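Local coordinates for UDP-L-Rhamnose Synthase (Acanthamoeba polyphaga mimivirus, PDB 7JID), which probably makes UDP-L-rhamnose in an NADP(H)-dependent sugar-nucleotide reduction, and binds NADP and UDP-rhamnose, at residues A[22-25]-A[29-32]; A[96-101]-A[151-156]; A[129-134]-A[146-151]; A[202-207]-A[269-274]. All coordinates share one frame; numbering follows the deposited sequence.

Contact 1 of 4, residues A[22-25]-A[29-32]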
loop_
_atom_site.group_PDB
_atom_site.type_symbol
_atom_site.label_atom_id
_atom_site.label_comp_id
_atom_site.label_asym_id
_atom_site.label_seq_id
_atom_site.Cartn_x
_atom_site.Cartn_y
_atom_site.Cartn_z
ATOM N N ILE A 22 24.315 10.903 -16.668
ATOM C CA ILE A 22 25.331 11.516 -15.776
ATOM C C ILE A 22 26.245 10.430 -15.205
ATOM O O ILE A 22 27.435 10.685 -15.109
ATOM C CB ILE A 22 24.671 12.363 -14.676
ATOM C CG1 ILE A 22 24.000 13.582 -15.310
ATOM C CG2 ILE A 22 25.686 12.741 -13.600
ATOM C CD1 ILE A 22 22.927 14.218 -14.470
ATOM N N LEU A 23 25.720 9.265 -14.802
ATOM C CA LEU A 23 26.553 8.172 -14.241
ATOM C C LEU A 23 27.577 7.743 -15.303
ATOM O O LEU A 23 28.748 7.465 -14.928
ATOM C CB LEU A 23 25.644 7.015 -13.810
ATOM C CG LEU A 23 24.994 7.157 -12.422
ATOM C CD1 LEU A 23 23.983 6.039 -12.204
ATOM C CD2 LEU A 23 25.993 7.150 -11.287
ATOM N N GLU A 24 27.162 7.741 -16.570
ATOM C CA GLU A 24 27.965 7.242 -17.714
ATOM C C GLU A 24 29.039 8.278 -18.065
ATOM O O GLU A 24 30.192 7.862 -18.287
ATOM C CB GLU A 24 27.046 6.875 -18.873
ATOM C CG GLU A 24 26.417 5.513 -18.653
ATOM C CD GLU A 24 25.707 4.916 -19.846
ATOM O OE1 GLU A 24 25.104 5.691 -20.616
ATOM O OE2 GLU A 24 25.740 3.677 -19.983
ATOM N N GLN A 25 28.702 9.571 -18.024
ATOM C CA GLN A 25 29.686 10.673 -18.232
ATOM C C GLN A 25 30.736 10.647 -17.103
ATOM O O GLN A 25 31.900 10.992 -17.367
ATOM C CB GLN A 25 28.956 12.017 -18.376
ATOM C CG GLN A 25 29.136 12.978 -17.208
ATOM C CD GLN A 25 28.282 14.222 -17.329
ATOM O OE1 GLN A 25 27.472 14.369 -18.246
ATOM N NE2 GLN A 25 28.463 15.142 -16.396
ATOM N N GLN A 29 29.632 2.265 -14.820
ATOM C CA GLN A 29 28.914 1.248 -15.620
ATOM C C GLN A 29 27.444 1.253 -15.180
ATOM O O GLN A 29 27.200 1.002 -14.035
ATOM C CB GLN A 29 29.512 -0.137 -15.424
ATOM C CG GLN A 29 28.937 -1.157 -16.403
ATOM C CD GLN A 29 29.333 -2.580 -16.088
ATOM O OE1 GLN A 29 30.115 -2.844 -15.177
ATOM N NE2 GLN A 29 28.754 -3.517 -16.823
ATOM N N VAL A 30 26.533 1.533 -16.099
ATOM C CA VAL A 30 25.074 1.569 -15.830
ATOM C C VAL A 30 24.436 0.356 -16.508
ATOM O O VAL A 30 24.662 0.160 -17.731
ATOM C CB VAL A 30 24.481 2.888 -16.336
ATOM C CG1 VAL A 30 22.971 2.891 -16.290
ATOM C CG2 VAL A 30 25.044 4.055 -15.552
ATOM N N VAL A 31 23.653 -0.398 -15.744
ATOM C CA VAL A 31 22.833 -1.541 -16.242
ATOM C C VAL A 31 21.366 -1.139 -16.076
ATOM O O VAL A 31 20.964 -0.910 -14.923
ATOM C CB VAL A 31 23.151 -2.841 -15.479
ATOM C CG1 VAL A 31 22.378 -4.042 -16.015
ATOM C CG2 VAL A 31 24.635 -3.153 -15.441
ATOM N N GLY A 32 20.643 -0.963 -17.180
ATOM C CA GLY A 32 19.179 -0.790 -17.128
ATOM C C GLY A 32 18.525 -2.088 -16.695
ATOM O O GLY A 32 18.741 -3.099 -17.364
HETATM O O HOH W 1 27.754 2.037 -18.619
#
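L23 and E24 meet V30 in a small apolar contact between helix 14-25 and strand 29-32. The two elements are the last two of a beta-alpha-beta unit that starts with strand 5-9. This unit opens the Rossmann fold of the protein. Three residues link the helix to the strand, which is an outermost strand of the parallel sheet within this chain.

V30 carries the contact from the strand side. Its CG2 methyl points into the angle between the two helix residues. L23 CB lies 3.5 Å from V30 CG2, tighter than usual for two carbons. The L23 and V30 side chains cross at about a right angle, and L23 CD1 reaches the same methyl more loosely. E24 adds its aliphatic part, with CG 3.7 Å from V30 CG2. In V30 the CG1 methyl stands anti to the backbone N (chi1 171°), which leaves CG2 turned to the helix.

L23 is buried. It also touches W6 of strand 5-9 and I203 of helix 195-207, while V30 rests on I8. The contact thus continues into the apolar packing between the helices and the sheet. E24 lies at the exposed margin, and its chain runs extended beyond CG toward the start of the strand. A water closes this side: it donates to E24 OE2 at 2.9 Å and accepts from V30 N at 2.8 Å.

Contact 2 of 4, residues A[96-101]-A[151-156]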
loop_
_atom_site.group_PDB
_atom_site.type_symbol
_atom_site.label_atom_id
_atom_site.label_comp_id
_atom_site.label_asym_id
_atom_site.label_seq_id
_atom_site.Cartn_x
_atom_site.Cartn_y
_atom_site.Cartn_z
ATOM N N ILE A 96 14.763 -6.745 -1.202
ATOM C CA ILE A 96 15.774 -7.570 -1.932
ATOM C C ILE A 96 17.134 -6.886 -1.861
ATOM O O ILE A 96 18.149 -7.584 -1.576
ATOM C CB ILE A 96 15.308 -7.852 -3.365
ATOM C CG1 ILE A 96 14.045 -8.731 -3.391
ATOM C CG2 ILE A 96 16.429 -8.504 -4.154
ATOM C CD1 ILE A 96 13.389 -8.754 -4.758
ATOM N N CYS A 97 17.221 -5.566 -2.037
ATOM C CA CYS A 97 18.538 -4.876 -1.883
ATOM C C CYS A 97 19.078 -5.099 -0.469
ATOM O O CYS A 97 20.281 -5.405 -0.368
ATOM C CB CYS A 97 18.459 -3.406 -2.261
ATOM S SG CYS A 97 18.224 -3.240 -4.024
ATOM N N GLN A 98 18.231 -5.021 0.555
ATOM C CA GLN A 98 18.630 -5.216 1.960
ATOM C C GLN A 98 19.193 -6.625 2.121
ATOM O O GLN A 98 20.274 -6.786 2.747
ATOM C CB GLN A 98 17.445 -4.989 2.873
ATOM C CG GLN A 98 17.806 -5.174 4.331
ATOM C CD GLN A 98 16.613 -4.972 5.218
ATOM O OE1 GLN A 98 15.619 -5.717 5.183
ATOM N NE2 GLN A 98 16.749 -4.010 6.106
ATOM N N LYS A 99 18.497 -7.624 1.585
ATOM C CA LYS A 99 18.949 -9.022 1.749
ATOM C C LYS A 99 20.353 -9.175 1.174
ATOM O O LYS A 99 21.167 -9.854 1.852
ATOM C CB LYS A 99 17.974 -9.976 1.064
ATOM C CG LYS A 99 18.482 -11.404 0.876
ATOM C CD LYS A 99 17.400 -12.325 0.302
ATOM C CE LYS A 99 17.868 -13.749 0.075
ATOM N NZ LYS A 99 16.780 -14.597 -0.478
ATOM N N TYR A 100 20.616 -8.618 -0.015
ATOM C CA TYR A 100 21.920 -8.707 -0.728
ATOM C C TYR A 100 22.925 -7.657 -0.188
ATOM O O TYR A 100 24.058 -7.606 -0.719
ATOM C CB TYR A 100 21.689 -8.685 -2.243
ATOM C CG TYR A 100 21.129 -9.980 -2.758
ATOM C CD1 TYR A 100 21.967 -11.002 -3.174
ATOM C CD2 TYR A 100 19.769 -10.231 -2.737
ATOM C CE1 TYR A 100 21.466 -12.227 -3.596
ATOM C CE2 TYR A 100 19.251 -11.456 -3.139
ATOM C CZ TYR A 100 20.106 -12.456 -3.571
ATOM O OH TYR A 100 19.590 -13.656 -3.962
ATOM N N ASN A 101 22.551 -6.838 0.796
ATOM C CA ASN A 101 23.459 -5.797 1.365
ATOM C C ASN A 101 23.924 -4.868 0.246
ATOM O O ASN A 101 25.127 -4.500 0.211
ATOM C CB ASN A 101 24.680 -6.422 2.061
ATOM C CG ASN A 101 24.327 -7.172 3.328
ATOM O OD1 ASN A 101 24.561 -8.378 3.431
ATOM N ND2 ASN A 101 23.774 -6.469 4.304
ATOM N N HIS A 151 11.082 4.127 6.079
ATOM C CA HIS A 151 11.736 4.435 7.373
ATOM C C HIS A 151 12.089 3.117 8.072
ATOM O O HIS A 151 12.965 3.144 8.947
ATOM C CB HIS A 151 10.849 5.349 8.216
ATOM C CG HIS A 151 10.889 6.782 7.786
ATOM N ND1 HIS A 151 10.235 7.261 6.630
ATOM C CD2 HIS A 151 11.446 7.874 8.376
ATOM C CE1 HIS A 151 10.449 8.565 6.522
ATOM N NE2 HIS A 151 11.108 8.970 7.637
ATOM N N PHE A 152 11.433 2.002 7.739
ATOM C CA PHE A 152 11.817 0.660 8.253
ATOM C C PHE A 152 13.118 0.156 7.617
ATOM O O PHE A 152 13.634 -0.894 8.090
ATOM C CB PHE A 152 10.698 -0.355 8.020
ATOM C CG PHE A 152 9.525 -0.119 8.914
ATOM C CD1 PHE A 152 9.581 -0.456 10.248
ATOM C CD2 PHE A 152 8.350 0.403 8.418
ATOM C CE1 PHE A 152 8.490 -0.233 11.075
ATOM C CE2 PHE A 152 7.252 0.608 9.242
ATOM C CZ PHE A 152 7.341 0.327 10.585
ATOM N N PHE A 153 13.669 0.864 6.621
ATOM C CA PHE A 153 14.914 0.518 5.916
ATOM C C PHE A 153 15.944 1.656 6.061
ATOM O O PHE A 153 16.724 1.868 5.173
ATOM C CB PHE A 153 14.630 0.241 4.439
ATOM C CG PHE A 153 13.711 -0.919 4.184
ATOM C CD1 PHE A 153 14.219 -2.176 3.918
ATOM C CD2 PHE A 153 12.338 -0.743 4.189
ATOM C CE1 PHE A 153 13.366 -3.245 3.693
ATOM C CE2 PHE A 153 11.483 -1.810 3.943
ATOM C CZ PHE A 153 12.004 -3.054 3.679
ATOM N N ASP A 154 15.959 2.312 7.209
ATOM C CA ASP A 154 16.733 3.560 7.400
ATOM C C ASP A 154 18.241 3.326 7.229
ATOM O O ASP A 154 18.941 4.282 6.892
ATOM C CB ASP A 154 16.410 4.161 8.762
ATOM C CG ASP A 154 16.857 5.607 8.878
ATOM O OD1 ASP A 154 16.311 6.436 8.157
ATOM O OD2 ASP A 154 17.718 5.891 9.731
ATOM N N ASN A 155 18.756 2.116 7.471
ATOM C CA ASN A 155 20.218 1.853 7.362
ATOM C C ASN A 155 20.587 1.243 6.015
ATOM O O ASN A 155 21.779 1.051 5.774
ATOM C CB ASN A 155 20.728 0.971 8.499
ATOM C CG ASN A 155 20.400 1.524 9.867
ATOM O OD1 ASN A 155 20.541 2.723 10.120
ATOM N ND2 ASN A 155 19.946 0.656 10.751
ATOM N N ASP A 156 19.617 0.999 5.133
ATOM C CA ASP A 156 19.804 0.222 3.895
ATOM C C ASP A 156 19.333 0.996 2.681
ATOM O O ASP A 156 19.794 0.687 1.563
ATOM C CB ASP A 156 18.994 -1.071 3.995
ATOM C CG ASP A 156 19.656 -2.008 4.979
ATOM O OD1 ASP A 156 20.770 -2.465 4.627
ATOM O OD2 ASP A 156 19.109 -2.152 6.117
HETATM O O HOH W 2 14.328 -3.614 7.734
HETATM O O HOH W 3 21.582 -5.305 4.616
#
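Q98 reaches from the last turn of helix 79-99 to F153 and D156. These two lie in the connection between helix 138-150 and strand 157-162 of the Rossmann sheet. The Q98 side chain is stretched as far as CD, with CG anti to the backbone N (chi1 -180°). This carries the amide across to the other segment.

The amide and the D156 carboxylate stand almost perpendicular, with planes 87° apart. Q98 NE2 donates to D156 OD2 at 3.0 Å in a nearly straight bond. The acceptor lies in the plane of the amide, but the donor comes from above the plane of the carboxylate. Against F153 the amide is less steeply turned, and the two planes are 40° apart. Q98 OE1 approaches CE1 of the F153 ring obliquely, at 3.7 Å. The ring itself is buried and packs edge-to-face with F95 of helix 79-99 in its own chain.

Two waters extend the link. One accepts from Q98 NE2 at 2.9 Å and donates to F152 O. The other donates to Q98 O at 2.7 Å and to D156 OD1. Q98 O also accepts the N101 N-H in the Schellman motif that ends the helix. F152 stacks on F95 of the second subunit.

The Q98 amide nitrogen thus has two acceptors, a carboxylate and a water. Both oxygens of D156 are engaged, which probably stabilises its negative charge.

Contact 3 of 4, residues A[129-134]-A[146-151]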
loop_
_atom_site.group_PDB
_atom_site.type_symbol
_atom_site.label_atom_id
_atom_site.label_comp_id
_atom_site.label_asym_id
_atom_site.label_seq_id
_atom_site.Cartn_x
_atom_site.Cartn_y
_atom_site.Cartn_z
ATOM N N ASN A 129 11.436 13.204 9.719
ATOM C CA ASN A 129 10.712 12.360 10.703
ATOM C C ASN A 129 9.195 12.571 10.678
ATOM O O ASN A 129 8.485 11.704 11.210
ATOM C CB ASN A 129 11.259 12.602 12.108
ATOM C CG ASN A 129 10.648 11.692 13.145
ATOM O OD1 ASN A 129 10.849 10.479 13.098
ATOM N ND2 ASN A 129 9.949 12.279 14.110
ATOM N N ASP A 130 8.702 13.649 10.071
ATOM C CA ASP A 130 7.284 14.041 10.088
ATOM C C ASP A 130 6.463 13.006 9.302
ATOM O O ASP A 130 6.942 12.480 8.259
ATOM C CB ASP A 130 7.072 15.442 9.518
ATOM C CG ASP A 130 7.255 16.550 10.524
ATOM O OD1 ASP A 130 7.107 16.306 11.771
ATOM O OD2 ASP A 130 7.561 17.647 10.080
ATOM N N LYS A 131 5.286 12.707 9.814
ATOM C CA LYS A 131 4.337 11.793 9.141
ATOM C C LYS A 131 3.584 12.577 8.075
ATOM O O LYS A 131 3.350 13.759 8.213
ATOM C CB LYS A 131 3.315 11.225 10.129
ATOM C CG LYS A 131 3.901 10.738 11.439
ATOM C CD LYS A 131 5.034 9.770 11.272
ATOM C CE LYS A 131 5.248 8.954 12.529
ATOM N NZ LYS A 131 4.145 7.989 12.736
ATOM N N PRO A 132 3.114 11.920 7.003
ATOM C CA PRO A 132 2.246 12.583 6.028
ATOM C C PRO A 132 1.031 13.259 6.673
ATOM O O PRO A 132 0.489 12.714 7.639
ATOM C CB PRO A 132 1.792 11.423 5.140
ATOM C CG PRO A 132 2.934 10.434 5.222
ATOM C CD PRO A 132 3.373 10.508 6.673
ATOM N N ASN A 133 0.670 14.422 6.160
ATOM C CA ASN A 133 -0.565 15.112 6.577
ATOM C C ASN A 133 -1.330 15.608 5.369
ATOM O O ASN A 133 -2.275 16.381 5.551
ATOM C CB ASN A 133 -0.274 16.235 7.566
ATOM C CG ASN A 133 0.206 17.496 6.890
ATOM O OD1 ASN A 133 0.839 17.437 5.829
ATOM N ND2 ASN A 133 -0.162 18.630 7.451
ATOM N N PHE A 134 -0.958 15.223 4.156
ATOM C CA PHE A 134 -1.727 15.552 2.933
ATOM C C PHE A 134 -2.280 14.271 2.305
ATOM O O PHE A 134 -1.483 13.370 1.977
ATOM C CB PHE A 134 -0.912 16.372 1.931
ATOM C CG PHE A 134 -1.663 16.658 0.669
ATOM C CD1 PHE A 134 -2.721 17.570 0.627
ATOM C CD2 PHE A 134 -1.370 15.976 -0.485
ATOM C CE1 PHE A 134 -3.435 17.763 -0.543
ATOM C CE2 PHE A 134 -2.055 16.199 -1.666
ATOM C CZ PHE A 134 -3.083 17.106 -1.705
ATOM N N THR A 146 4.310 4.749 1.217
ATOM C CA THR A 146 5.645 4.273 0.777
ATOM C C THR A 146 6.741 4.988 1.574
ATOM O O THR A 146 7.729 4.344 2.023
ATOM C CB THR A 146 5.851 4.452 -0.719
ATOM O OG1 THR A 146 4.695 3.822 -1.278
ATOM C CG2 THR A 146 7.142 3.828 -1.175
ATOM N N ASP A 147 6.562 6.259 1.822
ATOM C CA ASP A 147 7.587 7.049 2.517
ATOM C C ASP A 147 7.721 6.521 3.949
ATOM O O ASP A 147 8.841 6.356 4.405
ATOM C CB ASP A 147 7.215 8.521 2.537
ATOM C CG ASP A 147 8.279 9.354 3.220
ATOM O OD1 ASP A 147 9.165 9.835 2.503
ATOM O OD2 ASP A 147 8.119 9.627 4.433
ATOM N N ARG A 148 6.609 6.274 4.619
ATOM C CA ARG A 148 6.656 5.734 5.988
ATOM C C ARG A 148 7.344 4.367 5.939
ATOM O O ARG A 148 8.181 4.082 6.814
ATOM C CB ARG A 148 5.236 5.638 6.524
ATOM C CG ARG A 148 4.582 7.001 6.663
ATOM C CD ARG A 148 3.200 6.911 7.236
ATOM N NE ARG A 148 3.271 6.613 8.661
ATOM C CZ ARG A 148 2.194 6.514 9.417
ATOM N NH1 ARG A 148 0.996 6.671 8.890
ATOM N NH2 ARG A 148 2.315 6.248 10.709
ATOM N N LEU A 149 6.968 3.511 4.988
ATOM C CA LEU A 149 7.507 2.133 4.946
ATOM C C LEU A 149 9.012 2.187 4.733
ATOM O O LEU A 149 9.760 1.342 5.306
ATOM C CB LEU A 149 6.804 1.312 3.859
ATOM C CG LEU A 149 5.374 0.928 4.219
ATOM C CD1 LEU A 149 4.596 0.509 2.982
ATOM C CD2 LEU A 149 5.387 -0.182 5.253
ATOM N N MET A 150 9.500 3.204 4.034
ATOM C CA MET A 150 10.964 3.308 3.767
ATOM C C MET A 150 11.737 3.589 5.058
ATOM O O MET A 150 12.934 3.239 5.109
ATOM C CB MET A 150 11.294 4.351 2.707
ATOM C CG MET A 150 10.863 3.943 1.328
ATOM S SD MET A 150 11.732 2.447 0.719
ATOM C CE MET A 150 10.877 2.221 -0.847
ATOM N N HIS A 151 11.082 4.127 6.079
ATOM C CA HIS A 151 11.736 4.435 7.373
ATOM C C HIS A 151 12.089 3.117 8.072
ATOM O O HIS A 151 12.965 3.144 8.947
ATOM C CB HIS A 151 10.849 5.349 8.216
ATOM C CG HIS A 151 10.889 6.782 7.786
ATOM N ND1 HIS A 151 10.235 7.261 6.630
ATOM C CD2 HIS A 151 11.446 7.874 8.376
ATOM C CE1 HIS A 151 10.449 8.565 6.522
ATOM N NE2 HIS A 151 11.108 8.970 7.637
HETATM O O HOH W 4 6.734 10.012 6.791
#
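P132 packs on the aliphatic part of R148, and this is the close part of the contact. The proline ring sits in the loop before helix 138-150, and the arginine lies in the last turn of that helix. P132 CD is 3.6 Å from R148 CD and 3.7 Å from R148 CG. The proline CG stays farther off, so the ring meets the chain mainly through one carbon. R148 runs extended to CD and then bends at chi3 (74°), which swings the guanidinium past the proline toward K131.

The polar end is charged and faces the second subunit; K131 is the exposed residue there. R148 NH2 forms a salt bridge with E40 OE1 of the second subunit. K131 has two deposited conformers, so its part is less certain. In one of them K131 NZ comes 3.2 Å from R148 NH2 and pairs with E40 OE2 of the second subunit. Both cations then gather round that carboxylate, which accounts for their closeness.

On another side a water donates to D130 O at 2.9 Å and to D147 OD2 at 2.8 Å. D147 OD2 also forms a salt bridge with R161, so the water ties the loop to a carboxylate already held in place. Helix 138-150 links strands 103-109 and 157-162 of the Rossmann sheet and meets the second subunit, with L149 on Y88 there. This is consistent with the helical dimer interface common in extended short-chain dehydrogenases/reductases.

Contact 4 of 4, residues A[202-207]-A[269-274]. With EDO (1,2-ethanediol), chain E.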
loop_
_atom_site.group_PDB
_atom_site.type_symbol
_atom_site.label_atom_id
_atom_site.label_comp_id
_atom_site.label_asym_id
_atom_site.label_seq_id
_atom_site.Cartn_x
_atom_site.Cartn_y
_atom_site.Cartn_z
ATOM N N MET A 202 22.530 13.730 -5.552
ATOM C CA MET A 202 21.883 12.420 -5.313
ATOM C C MET A 202 22.920 11.329 -5.635
ATOM O O MET A 202 23.058 10.394 -4.843
ATOM C CB MET A 202 20.635 12.238 -6.174
ATOM C CG MET A 202 20.206 10.799 -6.224
ATOM S SD MET A 202 18.663 10.591 -7.047
ATOM C CE MET A 202 19.152 10.997 -8.697
ATOM N N ILE A 203 23.605 11.473 -6.764
ATOM C CA ILE A 203 24.645 10.494 -7.199
ATOM C C ILE A 203 25.741 10.448 -6.129
ATOM O O ILE A 203 26.240 9.344 -5.820
ATOM C CB ILE A 203 25.197 10.830 -8.594
ATOM C CG1 ILE A 203 24.147 10.535 -9.657
ATOM C CG2 ILE A 203 26.485 10.048 -8.856
ATOM C CD1 ILE A 203 24.476 10.956 -11.035
ATOM N N ASP A 204 26.178 11.618 -5.629
ATOM C CA ASP A 204 27.233 11.673 -4.588
ATOM C C ASP A 204 26.784 10.873 -3.360
ATOM O O ASP A 204 27.553 10.104 -2.791
ATOM C CB ASP A 204 27.620 13.120 -4.265
ATOM C CG ASP A 204 28.880 13.207 -3.412
ATOM O OD1 ASP A 204 29.963 12.843 -3.983
ATOM O OD2 ASP A 204 28.776 13.526 -2.189
ATOM N N MET A 205 25.584 11.140 -2.857
ATOM C CA MET A 205 24.996 10.429 -1.709
ATOM C C MET A 205 24.968 8.896 -1.930
ATOM O O MET A 205 25.365 8.180 -1.004
ATOM C CB MET A 205 23.581 10.968 -1.446
ATOM C CG MET A 205 23.620 12.328 -0.852
ATOM S SD MET A 205 21.929 13.000 -0.734
ATOM C CE MET A 205 21.602 12.524 0.961
ATOM N N ALA A 206 24.575 8.421 -3.112
ATOM C CA ALA A 206 24.488 6.984 -3.482
ATOM C C ALA A 206 25.937 6.446 -3.562
ATOM O O ALA A 206 26.230 5.423 -2.921
ATOM C CB ALA A 206 23.770 6.799 -4.786
ATOM N N ARG A 207 26.844 7.207 -4.161
ATOM C CA ARG A 207 28.282 6.797 -4.182
ATOM C C ARG A 207 28.770 6.594 -2.746
ATOM O O ARG A 207 29.545 5.599 -2.461
ATOM C CB ARG A 207 29.102 7.831 -4.948
ATOM C CG ARG A 207 30.576 7.462 -5.025
ATOM C CD ARG A 207 31.277 8.407 -5.937
ATOM N NE ARG A 207 31.081 8.012 -7.319
ATOM C CZ ARG A 207 30.432 8.691 -8.230
ATOM N NH1 ARG A 207 29.881 9.853 -7.942
ATOM N NH2 ARG A 207 30.375 8.224 -9.460
ATOM N N SER A 269 23.245 20.201 5.878
ATOM C CA SER A 269 24.347 19.791 6.792
ATOM C C SER A 269 25.414 19.056 5.989
ATOM O O SER A 269 26.588 19.111 6.396
ATOM C CB SER A 269 23.878 18.967 7.941
ATOM O OG SER A 269 23.440 17.661 7.522
ATOM N N LEU A 270 25.035 18.419 4.882
ATOM C CA LEU A 270 25.972 17.610 4.058
ATOM C C LEU A 270 26.356 18.360 2.791
ATOM O O LEU A 270 27.466 18.125 2.269
ATOM C CB LEU A 270 25.316 16.258 3.741
ATOM C CG LEU A 270 24.981 15.371 4.925
ATOM C CD1 LEU A 270 24.447 14.012 4.424
ATOM C CD2 LEU A 270 26.177 15.179 5.862
ATOM N N TYR A 271 25.457 19.178 2.253
ATOM C CA TYR A 271 25.629 19.824 0.938
ATOM C C TYR A 271 25.235 21.274 1.106
ATOM O O TYR A 271 24.139 21.665 0.719
ATOM C CB TYR A 271 24.807 19.090 -0.118
ATOM C CG TYR A 271 25.292 17.686 -0.316
ATOM C CD1 TYR A 271 26.392 17.414 -1.111
ATOM C CD2 TYR A 271 24.643 16.624 0.291
ATOM C CE1 TYR A 271 26.826 16.117 -1.299
ATOM C CE2 TYR A 271 25.090 15.320 0.145
ATOM C CZ TYR A 271 26.193 15.069 -0.642
ATOM O OH TYR A 271 26.593 13.768 -0.821
ATOM N N PRO A 272 26.115 22.096 1.715
ATOM C CA PRO A 272 25.787 23.506 1.946
ATOM C C PRO A 272 25.774 24.392 0.687
ATOM O O PRO A 272 25.276 25.486 0.795
ATOM C CB PRO A 272 26.858 23.914 2.976
ATOM C CG PRO A 272 28.033 23.035 2.613
ATOM C CD PRO A 272 27.400 21.688 2.317
ATOM N N ASP A 273 26.226 23.948 -0.479
ATOM C CA ASP A 273 26.323 24.834 -1.668
ATOM C C ASP A 273 25.097 24.656 -2.570
ATOM O O ASP A 273 25.092 25.252 -3.657
ATOM C CB ASP A 273 27.618 24.612 -2.467
ATOM C CG ASP A 273 28.883 24.844 -1.650
ATOM O OD1 ASP A 273 28.794 25.487 -0.556
ATOM O OD2 ASP A 273 29.932 24.345 -2.091
ATOM N N VAL A 274 24.117 23.804 -2.201
ATOM C CA VAL A 274 22.891 23.708 -3.036
ATOM C C VAL A 274 22.240 25.079 -2.991
ATOM O O VAL A 274 21.913 25.540 -1.909
ATOM C CB VAL A 274 21.883 22.657 -2.529
ATOM C CG1 VAL A 274 20.637 22.624 -3.414
ATOM C CG2 VAL A 274 22.530 21.276 -2.444
HETATM C C1 EDO E . 26.265 20.606 -3.797
HETATM O O1 EDO E . 25.810 21.678 -4.610
HETATM C C2 EDO E . 27.381 20.919 -2.868
HETATM O O2 EDO E . 27.038 21.369 -1.559
#
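Chi1 of D204 is -169°, with CG anti to the backbone N, and this swings the carboxylate out from helix 195-207 toward Y271. The tyrosine answers with chi1 -64°. Its CG is anti to the carbonyl carbon, and the ring reaches across from the end of helix 265-270 to bring OH to the aspartate.

Y271 OH donates to D204 OD2 at 2.6 Å. The oxygen accepts through its anti lone pair, the one away from OD1. It lies at the edge of the ring, in the ring plane. The carboxylate plane is turned 89° to that of the ring.

M205, the next residue on the helix, also meets the phenol. Its CG lies 3.3 Å from Y271 OH and 3.5 Å from Y271 CE2. Its sulfur forms a Met-aromatic contact, with SD 5.1 Å from the centroid of the Y271 ring. The approach is oblique.

Helix 195-207 precedes strand 212-215, one of the two outermost strands of the Rossmann sheet within this chain. M205 is buried and also packs on L158 and F214 of the sheet, while L270 touches F214 too. The contact thus joins the segment after helix 265-270 to a helix that covers the sheet.

Y271 to V274 form a type I beta turn. A 1,2-ethanediol, probably from the crystallisation liquor, sits against this turn. Its O2 accepts from D273 N at 2.9 Å, and the same O2 lies 3.2 Å from Y271 C.

How the contacts relate
Contacts 1 and 4 touch: I22 CG2 meets I203 CD1 at 3.4 Å. Helices 14-25 and 195-207 therefore pack together. Contacts 2 and 3 share H151 and have centres about 17 Å apart. Contact 3 is nested in the chain loop closed by contact 2. Both reach the second subunit, whereas contacts 1 and 4 touch no other protein chain of the assembly. The two pairs stand apart, and the nearest atoms of contacts 2 and 4 are about 9 Å from each other. The V30 side chain is about 13 Å from NADP, and that of P132 about 13 Å from UDP-rhamnose.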